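Local coordinates for type II secretion system protein L (Pseudomonas aeruginosa, PDB 6GHU), which serves as an inner-membrane component of the type II secretion system, recruiting XcpZ and linking the cytoplasmic energy-providing XcpR to the rest of the machinery, at the interface of chains A and B. Numbering follows the deposited sequence. Chains: chain A/B, Type II secretion system protein L.

The interface of chains A and B. Residues chain A 6, 10, 24; chain B 6, 24.
A:Leu24 and B:Leu24 meet through their CD2 methyls, 3.6 Å apart, while the two side chains cross obliquely. Beside them the helix leucines cross as well: CD2 of A:Leu6 lies 3.8 Å from CD1 of B:Leu6. That same B:Leu6 methyl also reaches CD1 of A:Leu24, tip to tip, at 3.8 Å, so one branch touches both a helix and a strand residue of the partner. In the reciprocal pair the tips stand slightly wider, CD1 of A:Leu6 being 4.1 Å from CD1 of B:Leu24. The four leucines thus form one apolar cluster about the two-fold axis. Leucine suits this place because the forked ends of A:Leu6, A:Leu24 and B:Leu24 offer their two methyls to different partners, whereas B:Leu6 places a single methyl between its two; the patch relies on shape and hydrophobic burial, without polar pairing between its two sides.

In A:Leu24, CG is anti to the backbone N (chi1 -173°), and B:Leu24 adopts nearly the same form, sending each fork from its strand toward the axis. At the margin, CB of A:Ala10 rests 4.1 Å from CB of B:Leu6; the small side chain of A:Ala10 probably leaves room for the base of the B:Leu6 side chain to approach the helix.

A:Leu6 and A:Ala10 sit one turn apart on helix 3-14, and A:Leu24 belongs to strand 20-27. In this ferredoxin-fold periplasmic domain, the first helix and the following strand of each chain together supply this part of the dimer interface.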
# COMPACT_ATOMS: atom_id res chain seq x y z
N LEU A 6 -4.18 -5.10 -0.09
CA LEU A 6 -2.82 -4.58 -0.12
C LEU A 6 -1.85 -5.53 0.57
O LEU A 6 -0.77 -5.82 0.04
CB LEU A 6 -2.77 -3.20 0.55
CG LEU A 6 -2.54 -2.02 -0.38
CD1 LEU A 6 -2.68 -0.71 0.40
CD2 LEU A 6 -1.17 -2.11 -1.05
N ALA A 10 1.25 -7.35 -1.31
CA ALA A 10 2.62 -7.16 -0.86
C ALA A 10 3.33 -8.50 -0.66
O ALA A 10 4.52 -8.63 -0.94
CB ALA A 10 2.64 -6.35 0.43
N LEU A 24 3.08 3.51 -5.75
CA LEU A 24 1.84 2.82 -5.45
C LEU A 24 0.86 3.84 -4.90
O LEU A 24 1.23 4.65 -4.04
CB LEU A 24 2.07 1.69 -4.44
CG LEU A 24 0.89 0.76 -4.15
CD1 LEU A 24 1.41 -0.60 -3.69
CD2 LEU A 24 -0.03 1.33 -3.09
N LEU B 6 4.37 -2.40 3.98
CA LEU B 6 2.97 -2.35 3.56
C LEU B 6 2.15 -3.42 4.25
O LEU B 6 1.14 -3.13 4.92
CB LEU B 6 2.88 -2.54 2.05
CG LEU B 6 2.89 -1.34 1.12
CD1 LEU B 6 2.54 -1.88 -0.26
CD2 LEU B 6 1.93 -0.24 1.56
N LEU B 24 -3.79 6.38 0.09
CA LEU B 24 -2.47 5.90 0.48
C LEU B 24 -1.56 5.99 -0.73
O LEU B 24 -2.00 5.76 -1.85
CB LEU B 24 -2.54 4.46 1.02
CG LEU B 24 -1.22 3.71 1.23
CD1 LEU B 24 -1.37 2.68 2.33
CD2 LEU B 24 -0.75 3.01 -0.05